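Local coordinates for transaminase (Bacillus megaterium, PDB 5G0A) that transfers amino groups with S-selectivity as a pyridoxal-5'-phosphate-dependent class-III omega-transaminase, at the interface of chains A and B. Sequence-based numbering; all coordinates share one arbitrary frame. Chains: chain A/B, Transaminase.

Contact 1: the interface of chains A and B. Residues chain A 16, 19-21; chain B 98-99, 102-103, 113.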
ATOM      1  N   TRP A  16      27.219  30.911  -6.110  1.00 28.97           N
ATOM      2  CA  TRP A  16      26.457  30.371  -4.981  1.00 28.85           C
ATOM      3  C   TRP A  16      25.298  29.466  -5.449  1.00 27.34           C
ATOM      4  O   TRP A  16      25.003  28.434  -4.818  1.00 26.76           O
ATOM      5  CB  TRP A  16      25.888  31.488  -4.119  1.00 28.90           C
ATOM      6  CG  TRP A  16      26.923  32.284  -3.332  1.00 30.31           C
ATOM      7  CD1 TRP A  16      28.229  31.944  -3.096  1.00 31.40           C
ATOM      8  CD2 TRP A  16      26.703  33.531  -2.669  1.00 30.13           C
ATOM      9  NE1 TRP A  16      28.833  32.918  -2.313  1.00 29.61           N
ATOM     10  CE2 TRP A  16      27.920  33.900  -2.044  1.00 30.42           C
ATOM     11  CE3 TRP A  16      25.591  34.372  -2.534  1.00 32.40           C
ATOM     12  CZ2 TRP A  16      28.054  35.083  -1.304  1.00 32.36           C
ATOM     13  CZ3 TRP A  16      25.731  35.564  -1.801  1.00 34.54           C
ATOM     14  CH2 TRP A  16      26.956  35.897  -1.193  1.00 32.34           C
ATOM     15  N   LYS A  19      26.769  26.162  -6.546  1.00 26.03           N
ATOM     16  CA  LYS A  19      27.371  25.375  -5.478  1.00 27.93           C
ATOM     17  C   LYS A  19      26.388  24.907  -4.399  1.00 26.60           C
ATOM     18  O   LYS A  19      26.545  23.816  -3.860  1.00 25.56           O
ATOM     19  CB  LYS A  19      28.505  26.175  -4.818  1.00 29.63           C
ATOM     20  CG  LYS A  19      29.359  25.358  -3.871  1.00 34.79           C
ATOM     21  CD  LYS A  19      30.459  26.207  -3.246  1.00 37.58           C
ATOM     22  CE  LYS A  19      31.174  25.437  -2.148  1.00 39.36           C
ATOM     23  NZ  LYS A  19      31.824  24.202  -2.668  1.00 43.87           N
ATOM     24  N   TYR A  20      25.383  25.724  -4.085  1.00 26.53           N
ATOM     25  CA  TYR A  20      24.641  25.518  -2.843  1.00 24.81           C
ATOM     26  C   TYR A  20      23.188  25.123  -3.019  1.00 25.47           C
ATOM     27  O   TYR A  20      22.510  24.836  -2.027  1.00 25.75           O
ATOM     28  CB  TYR A  20      24.697  26.764  -1.939  1.00 25.33           C
ATOM     29  CG  TYR A  20      26.097  27.103  -1.465  1.00 27.86           C
ATOM     30  CD1 TYR A  20      26.927  26.121  -0.953  1.00 29.71           C
ATOM     31  CD2 TYR A  20      26.574  28.418  -1.537  1.00 30.99           C
ATOM     32  CE1 TYR A  20      28.216  26.427  -0.527  1.00 31.85           C
ATOM     33  CE2 TYR A  20      27.857  28.734  -1.118  1.00 32.62           C
ATOM     34  CZ  TYR A  20      28.665  27.732  -0.623  1.00 32.39           C
ATOM     35  OH  TYR A  20      29.946  28.028  -0.218  1.00 33.90           O
ATOM     36  N   LEU A  21      22.708  25.174  -4.251  1.00 24.39           N
ATOM     37  CA  LEU A  21      21.283  24.875  -4.509  1.00 24.72           C
ATOM     38  C   LEU A  21      21.129  23.580  -5.261  1.00 22.71           C
ATOM     39  O   LEU A  21      21.864  23.311  -6.208  1.00 23.30           O
ATOM     40  CB  LEU A  21      20.644  26.011  -5.298  1.00 24.21           C
ATOM     41  CG  LEU A  21      20.456  27.340  -4.557  1.00 26.60           C
ATOM     42  CD1 LEU A  21      19.950  28.353  -5.569  1.00 28.72           C
ATOM     43  CD2 LEU A  21      19.478  27.219  -3.392  1.00 30.95           C
TER
ATOM     44  N   ALA B  98      20.829  30.274   0.775  1.00 23.76           N
ATOM     45  CA  ALA B  98      21.508  28.978   0.879  1.00 24.36           C
ATOM     46  C   ALA B  98      22.953  29.165   1.369  1.00 26.21           C
ATOM     47  O   ALA B  98      23.435  28.390   2.219  1.00 26.43           O
ATOM     48  CB  ALA B  98      21.471  28.247  -0.454  1.00 24.77           C
ATOM     49  N   LYS B  99      23.616  30.201   0.850  1.00 24.65           N
ATOM     50  CA  LYS B  99      24.993  30.547   1.277  1.00 26.80           C
ATOM     51  C   LYS B  99      25.041  30.875   2.784  1.00 27.57           C
ATOM     52  O   LYS B  99      25.940  30.425   3.500  1.00 27.51           O
ATOM     53  CB  LYS B  99      25.572  31.691   0.416  1.00 27.42           C
ATOM     54  CG  LYS B  99      26.988  32.144   0.833  1.00 28.66           C
ATOM     55  CD  LYS B  99      26.926  33.213   1.901  1.00 30.45           C
ATOM     56  CE  LYS B  99      28.304  33.781   2.251  1.00 36.66           C
ATOM     57  NZ  LYS B  99      28.171  35.005   3.087  1.00 39.70           N
ATOM     58  N   ILE B 102      24.714  27.575   4.767  1.00 28.05           N
ATOM     59  CA  ILE B 102      25.836  26.635   4.636  1.00 29.40           C
ATOM     60  C   ILE B 102      27.173  27.222   5.119  1.00 32.07           C
ATOM     61  O   ILE B 102      27.939  26.532   5.812  1.00 32.31           O
ATOM     62  CB  ILE B 102      25.912  26.055   3.189  1.00 28.14           C
ATOM     63  CG1 ILE B 102      24.682  25.132   2.958  1.00 26.98           C
ATOM     64  CG2 ILE B 102      27.228  25.300   2.937  1.00 28.05           C
ATOM     65  CD1 ILE B 102      24.376  24.842   1.489  1.00 26.83           C
ATOM     66  N   GLU B 103      27.418  28.491   4.804  0.50 31.44           N
ATOM     67  CA  GLU B 103      28.728  29.104   5.046  0.50 31.66           C
ATOM     68  C   GLU B 103      28.796  30.089   6.205  0.50 30.96           C
ATOM     69  O   GLU B 103      29.909  30.367   6.693  0.50 28.95           O
ATOM     70  CB  GLU B 103      29.252  29.783   3.778  0.50 32.98           C
ATOM     71  CG  GLU B 103      29.451  28.844   2.603  0.50 34.37           C
ATOM     72  CD  GLU B 103      30.402  27.692   2.894  0.50 33.47           C
ATOM     73  OE1 GLU B 103      30.796  27.501   4.060  0.50 35.74           O
ATOM     74  OE2 GLU B 103      30.747  26.957   1.947  0.50 33.54           O
ATOM     75  N   GLY B 113      25.838  20.122   2.290  1.00 25.26           N
ATOM     76  CA  GLY B 113      26.101  20.142   0.858  1.00 25.75           C
ATOM     77  C   GLY B 113      25.281  21.157   0.086  1.00 26.73           C
ATOM     78  O   GLY B 113      25.813  22.164  -0.411  1.00 25.16           O
TER

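Contact 2: the interface of chains A and B. Residues chain A 34-39, 44, 58, 66; chain B 81-82, 84-86, 89-91.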
ATOM      1  N   VAL A  34      20.401  30.970 -14.936  1.00 28.61           N
ATOM      2  CA  VAL A  34      19.755  32.047 -15.689  1.00 28.43           C
ATOM      3  C   VAL A  34      19.261  33.094 -14.691  1.00 29.19           C
ATOM      4  O   VAL A  34      18.148  32.978 -14.147  1.00 29.96           O
ATOM      5  CB  VAL A  34      18.610  31.510 -16.593  1.00 29.31           C
ATOM      6  CG1 VAL A  34      17.970  32.630 -17.399  1.00 32.09           C
ATOM      7  CG2 VAL A  34      19.141  30.420 -17.532  1.00 31.02           C
ATOM      8  N   PRO A  35      20.110  34.099 -14.402  1.00 29.66           N
ATOM      9  CA  PRO A  35      19.712  35.114 -13.440  1.00 29.27           C
ATOM     10  C   PRO A  35      18.675  36.110 -13.959  1.00 27.76           C
ATOM     11  O   PRO A  35      18.769  36.618 -15.078  1.00 28.09           O
ATOM     12  CB  PRO A  35      21.037  35.806 -13.063  1.00 32.40           C
ATOM     13  CG  PRO A  35      21.935  35.567 -14.242  1.00 33.36           C
ATOM     14  CD  PRO A  35      21.496  34.281 -14.885  1.00 31.92           C
ATOM     15  N   ILE A  36      17.681  36.366 -13.120  1.00 26.52           N
ATOM     16  CA  ILE A  36      16.639  37.346 -13.358  1.00 25.18           C
ATOM     17  C   ILE A  36      16.671  38.334 -12.199  1.00 26.84           C
ATOM     18  O   ILE A  36      16.435  37.982 -11.053  1.00 25.92           O
ATOM     19  CB  ILE A  36      15.239  36.690 -13.466  1.00 25.97           C
ATOM     20  CG1 ILE A  36      15.194  35.651 -14.599  1.00 25.28           C
ATOM     21  CG2 ILE A  36      14.156  37.743 -13.625  1.00 25.80           C
ATOM     22  CD1 ILE A  36      15.493  36.170 -16.002  1.00 27.10           C
ATOM     23  N   GLU A  37      17.011  39.586 -12.511  1.00 26.86           N
ATOM     24  CA  GLU A  37      17.181  40.622 -11.499  1.00 25.98           C
ATOM     25  C   GLU A  37      15.853  41.262 -11.075  1.00 25.57           C
ATOM     26  O   GLU A  37      15.689  41.670  -9.921  1.00 27.80           O
ATOM     27  CB  GLU A  37      18.150  41.688 -12.058  1.00 27.59           C
ATOM     28  CG  GLU A  37      18.357  42.903 -11.170  1.00 29.40           C
ATOM     29  CD  GLU A  37      17.288  43.970 -11.357  1.00 32.19           C
ATOM     30  OE1 GLU A  37      16.760  44.121 -12.480  1.00 33.37           O
ATOM     31  OE2 GLU A  37      16.981  44.658 -10.365  1.00 36.48           O
ATOM     32  N   SER A  38      14.912  41.389 -12.013  1.00 26.28           N
ATOM     33  CA  SER A  38      13.599  41.995 -11.741  1.00 27.23           C
ATOM     34  C   SER A  38      12.581  41.566 -12.785  1.00 26.36           C
ATOM     35  O   SER A  38      12.940  40.965 -13.803  1.00 26.24           O
ATOM     36  CB  SER A  38      13.680  43.542 -11.674  1.00 28.56           C
ATOM     37  OG  SER A  38      14.026  44.091 -12.946  1.00 30.07           O
ATOM     38  N   THR A  39      11.298  41.871 -12.538  1.00 25.98           N
ATOM     39  CA  THR A  39      10.254  41.566 -13.484  1.00 26.16           C
ATOM     40  C   THR A  39       9.274  42.744 -13.551  1.00 26.01           C
ATOM     41  O   THR A  39       9.218  43.560 -12.633  1.00 26.18           O
ATOM     42  CB  THR A  39       9.481  40.294 -13.068  1.00 24.84           C
ATOM     43  OG1 THR A  39       8.780  40.540 -11.851  1.00 25.30           O
ATOM     44  CG2 THR A  39      10.452  39.099 -12.897  1.00 25.12           C
ATOM     45  N   LEU A  44      10.695  39.573 -17.994  1.00 25.24           N
ATOM     46  CA  LEU A  44      11.774  39.275 -17.045  1.00 25.90           C
ATOM     47  C   LEU A  44      12.991  40.083 -17.468  1.00 26.98           C
ATOM     48  O   LEU A  44      13.283  40.164 -18.652  1.00 28.00           O
ATOM     49  CB  LEU A  44      12.129  37.778 -17.097  1.00 27.33           C
ATOM     50  CG  LEU A  44      10.991  36.748 -17.184  1.00 26.45           C
ATOM     51  CD1 LEU A  44      11.601  35.358 -17.244  1.00 25.71           C
ATOM     52  CD2 LEU A  44      10.029  36.826 -15.995  1.00 27.71           C
ATOM     53  N   GLN A  58       5.781  32.278 -16.433  1.00 22.38           N
ATOM     54  CA  GLN A  58       6.491  31.399 -15.482  1.00 23.75           C
ATOM     55  C   GLN A  58       5.965  29.964 -15.546  1.00 24.55           C
ATOM     56  O   GLN A  58       6.458  29.152 -16.344  1.00 24.41           O
ATOM     57  CB  GLN A  58       6.472  32.010 -14.053  1.00 23.98           C
ATOM     58  CG  GLN A  58       7.332  33.271 -14.016  1.00 22.51           C
ATOM     59  CD  GLN A  58       8.777  32.928 -14.356  1.00 23.14           C
ATOM     60  OE1 GLN A  58       9.445  32.240 -13.595  1.00 23.53           O
ATOM     61  NE2 GLN A  58       9.263  33.407 -15.514  1.00 24.14           N
ATOM     62  N   GLN A  66       3.376  40.547 -13.887  1.00 23.56           N
ATOM     63  CA  GLN A  66       4.483  40.600 -12.927  1.00 23.79           C
ATOM     64  C   GLN A  66       4.487  41.906 -12.157  1.00 24.89           C
ATOM     65  O   GLN A  66       4.388  42.971 -12.763  1.00 26.62           O
ATOM     66  CB  GLN A  66       5.834  40.490 -13.646  1.00 22.46           C
ATOM     67  CG  GLN A  66       6.100  39.115 -14.230  1.00 24.29           C
ATOM     68  CD  GLN A  66       6.664  38.150 -13.200  1.00 25.31           C
ATOM     69  OE1 GLN A  66       6.918  38.522 -12.029  1.00 24.98           O
ATOM     70  NE2 GLN A  66       6.856  36.908 -13.620  1.00 24.98           N
TER
ATOM     71  N   ARG B  81      11.548  44.955  -6.924  1.00 27.31           N
ATOM     72  CA  ARG B  81      12.116  44.195  -8.039  1.00 27.75           C
ATOM     73  C   ARG B  81      11.231  43.042  -8.525  1.00 27.05           C
ATOM     74  O   ARG B  81      11.179  42.748  -9.725  1.00 26.84           O
ATOM     75  CB  ARG B  81      13.499  43.647  -7.655  1.00 26.56           C
ATOM     76  CG  ARG B  81      14.594  44.720  -7.604  1.00 27.94           C
ATOM     77  CD  ARG B  81      15.804  44.208  -6.835  1.00 29.83           C
ATOM     78  NE  ARG B  81      16.322  43.011  -7.478  1.00 30.47           N
ATOM     79  CZ  ARG B  81      17.042  42.064  -6.884  1.00 28.76           C
ATOM     80  NH1 ARG B  81      17.381  42.151  -5.599  1.00 29.91           N
ATOM     81  NH2 ARG B  81      17.422  41.022  -7.599  1.00 29.05           N
ATOM     82  N   TYR B  82      10.554  42.389  -7.576  1.00 26.49           N
ATOM     83  CA  TYR B  82       9.754  41.210  -7.856  1.00 25.50           C
ATOM     84  C   TYR B  82       8.302  41.413  -7.383  1.00 27.42           C
ATOM     85  O   TYR B  82       8.079  42.190  -6.458  1.00 26.90           O
ATOM     86  CB  TYR B  82      10.382  40.027  -7.099  1.00 26.74           C
ATOM     87  CG  TYR B  82      11.808  39.707  -7.510  1.00 25.34           C
ATOM     88  CD1 TYR B  82      12.082  39.123  -8.760  1.00 25.61           C
ATOM     89  CD2 TYR B  82      12.874  39.944  -6.634  1.00 26.58           C
ATOM     90  CE1 TYR B  82      13.384  38.804  -9.136  1.00 27.46           C
ATOM     91  CE2 TYR B  82      14.177  39.626  -6.993  1.00 26.47           C
ATOM     92  CZ  TYR B  82      14.431  39.064  -8.244  1.00 27.63           C
ATOM     93  OH  TYR B  82      15.724  38.742  -8.595  1.00 26.70           O
ATOM     94  N   PHE B  84       7.743  37.425  -9.545  1.00 23.54           N
ATOM     95  CA  PHE B  84       7.900  36.006  -9.256  1.00 23.08           C
ATOM     96  C   PHE B  84       8.705  35.334 -10.358  1.00 23.28           C
ATOM     97  O   PHE B  84       8.423  35.530 -11.541  1.00 23.48           O
ATOM     98  CB  PHE B  84       6.520  35.341  -9.175  1.00 23.09           C
ATOM     99  CG  PHE B  84       6.611  33.831  -9.150  1.00 22.89           C
ATOM    100  CD1 PHE B  84       7.099  33.197  -8.005  1.00 23.83           C
ATOM    101  CD2 PHE B  84       6.292  33.072 -10.277  1.00 23.78           C
ATOM    102  CE1 PHE B  84       7.260  31.814  -7.975  1.00 23.98           C
ATOM    103  CE2 PHE B  84       6.449  31.668 -10.250  1.00 23.85           C
ATOM    104  CZ  PHE B  84       6.927  31.054  -9.091  1.00 24.92           C
ATOM    105  N   VAL B  85       9.691  34.529  -9.970  1.00 22.36           N
ATOM    106  CA  VAL B  85      10.292  33.568 -10.910  1.00 22.64           C
ATOM    107  C   VAL B  85      10.348  32.209 -10.228  1.00 21.09           C
ATOM    108  O   VAL B  85      10.480  32.143  -8.993  1.00 23.87           O
ATOM    109  CB  VAL B  85      11.710  33.969 -11.415  1.00 22.53           C
ATOM    110  CG1 VAL B  85      11.640  35.237 -12.273  1.00 24.81           C
ATOM    111  CG2 VAL B  85      12.710  34.094 -10.269  1.00 24.59           C
ATOM    112  N   TRP B  86      10.240  31.144 -11.023  1.00 22.65           N
ATOM    113  CA  TRP B  86      10.309  29.812 -10.453  1.00 22.87           C
ATOM    114  C   TRP B  86      11.738  29.297 -10.428  1.00 23.39           C
ATOM    115  O   TRP B  86      12.674  30.003 -10.839  1.00 23.81           O
ATOM    116  CB  TRP B  86       9.348  28.826 -11.126  1.00 22.31           C
ATOM    117  CG  TRP B  86       9.662  28.341 -12.523  1.00 23.16           C
ATOM    118  CD1 TRP B  86       9.511  29.028 -13.702  1.00 22.95           C
ATOM    119  CD2 TRP B  86      10.098  27.028 -12.878  1.00 22.98           C
ATOM    120  NE1 TRP B  86       9.817  28.224 -14.768  1.00 22.85           N
ATOM    121  CE2 TRP B  86      10.199  26.993 -14.294  1.00 23.39           C
ATOM    122  CE3 TRP B  86      10.419  25.869 -12.136  1.00 23.87           C
ATOM    123  CZ2 TRP B  86      10.594  25.848 -14.991  1.00 24.17           C
ATOM    124  CZ3 TRP B  86      10.848  24.720 -12.843  1.00 24.36           C
ATOM    125  CH2 TRP B  86      10.933  24.735 -14.263  1.00 24.79           C
ATOM    126  N   TYR B  89      15.003  29.641 -12.616  1.00 25.56           N
ATOM    127  CA  TYR B  89      15.682  30.938 -12.710  1.00 25.82           C
ATOM    128  C   TYR B  89      16.485  31.212 -11.439  1.00 26.79           C
ATOM    129  O   TYR B  89      16.130  30.733 -10.363  1.00 28.62           O
ATOM    130  CB  TYR B  89      14.659  32.059 -12.965  1.00 25.45           C
ATOM    131  CG  TYR B  89      14.023  31.985 -14.344  1.00 25.30           C
ATOM    132  CD1 TYR B  89      14.751  32.329 -15.488  1.00 25.91           C
ATOM    133  CD2 TYR B  89      12.699  31.540 -14.509  1.00 25.98           C
ATOM    134  CE1 TYR B  89      14.185  32.242 -16.752  1.00 26.69           C
ATOM    135  CE2 TYR B  89      12.110  31.469 -15.769  1.00 25.90           C
ATOM    136  CZ  TYR B  89      12.860  31.817 -16.892  1.00 27.52           C
ATOM    137  OH  TYR B  89      12.286  31.729 -18.148  1.00 27.73           O
ATOM    138  N   ALA B  90      17.574  31.975 -11.554  1.00 24.84           N
ATOM    139  CA  ALA B  90      18.353  32.325 -10.371  1.00 24.36           C
ATOM    140  C   ALA B  90      18.086  33.757  -9.906  1.00 24.15           C
ATOM    141  O   ALA B  90      17.912  34.658 -10.725  1.00 26.19           O
ATOM    142  CB  ALA B  90      19.853  32.131 -10.636  1.00 25.46           C
ATOM    143  N   THR B  91      18.053  33.933  -8.588  1.00 24.78           N
ATOM    144  CA  THR B  91      17.995  35.254  -7.968  1.00 25.44           C
ATOM    145  C   THR B  91      19.071  35.391  -6.914  1.00 26.92           C
ATOM    146  O   THR B  91      19.616  34.399  -6.416  1.00 25.92           O
ATOM    147  CB  THR B  91      16.617  35.553  -7.324  1.00 24.91           C
ATOM    148  OG1 THR B  91      16.425  34.736  -6.150  1.00 25.18           O
ATOM    149  CG2 THR B  91      15.471  35.346  -8.330  1.00 23.61           C
TER
HETATM  150  O   HOH W   1       8.832  28.956 -17.379  1.00 26.45           O

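Contact 1: the interface of chains A and B
The C-terminal end of helix 10-20 in chain A lies against helix 92-105 of chain B, and A:Tyr20 and B:Lys99 bury the most surface in this helix-to-helix part of the subunit interface. A:Tyr20, with CG anti to its carbonyl carbon (chi1 -64°), runs alongside the start of B:Lys99 and crosses B:Ile102 obliquely; CD1 of the ring is 3.8 Å from CD1 of B:Ile102. A phenol suits this place because its flanks are apolar while its tip is a donor: OH gives a short hydrogen bond of 2.5 Å to carboxylate OE2 of B:Glu103, on the anti lone pair. The ring and carboxylate planes stand 71° apart, and B:Glu103 is bent at chi2 so that it meets the phenol crosswise. The amino group of A:Lys19 has its NZ 5.5 Å from OE2 of B:Glu103, which may help to keep this carboxylate charged. A phenylalanine here would probably leave the ring packing largely in place but lose the hydrogen bond to OE2 of B:Glu103 and a restraint on that carboxylate. Nearer the partner helix's start, the methyl CB of B:Ala98 is small enough to let CB of A:Tyr20 and CD2 of A:Leu21 come close. B:Lys99 uses its aliphatic stem rather than its charge: CG is anti to the backbone N, the chain bends at chi2 (-88°), and CG sits over the centre of the A:Trp16 indole, 3.5 Å from its CE2.

Contact 2: the interface of chains A and B
B:Tyr89 stands among apolar and amide groups of chain A in this extended, backbone-rich interface. A:Ile36 crosses it obliquely, CG1 of A:Ile36 lying 3.5 Å from ring atom CD1 of B:Tyr89; A:Val34 runs alongside and A:Leu44 meets the phenol end at a right angle. A:Gln58 approaches B:Tyr89 tip to tip, amide and ring turned 44° apart. Bent at chi2, it passes B:Phe84, and its OE1 accepts the backbone N of B:Trp86 at 2.9 Å. The backbone O of A:Gln58 reaches indole NE1 of B:Trp86 through water. A primary amide suits A:Gln66 because it carries an acceptor and a donor side by side: OE1 takes the backbone N of B:Phe84 at 2.8 Å and NE2 gives to its O at 2.9 Å. A:Thr39 OG1 bonds the same OE1 from above the carbonyl plane, which probably helps to steady the amide. B:Arg81 suits because its guanidinium puts two N-H groups in one plane, NE (2.9 Å) and NH2, on backbone O of A:Glu37, its charge adding a looser salt bridge to that carboxylate, 13° between planes. The B:Tyr82 hydroxyl OH reaches backbone O of A:Ile36, at the ring edge, at 2.7 Å. B:Ala90 N gives to A:Val34 O and A:Ile36 N to B:Ala90 O, a parallel beta bridge pairing A:Pro35 with B:Ala90. In the fold, chain A's segment from A:Val34 into strand 38-40 runs along chain B's stretch between helices 69-78 and 92-105.

Contact 1 and contact 2 lie about 19 Å apart, between the centres of their C-alpha atoms, within one two-fold interface. They share no residue, yet their chain B sides are continuous in sequence: the stretch ending at B:Thr91 in contact 2 leads into helix 92-105, which serves contact 1. On chain A both draw on the N-terminal region, contact 2 also taking in A:Leu44 and the more distant A:Gln58 and A:Gln66. Neighbouring portions of the chain hold the partner differently, by helix against helix in contact 1 and by extended backbone and side-chain amides in contact 2; symmetry repeats both, fitting a dimeric unit within the tetramer.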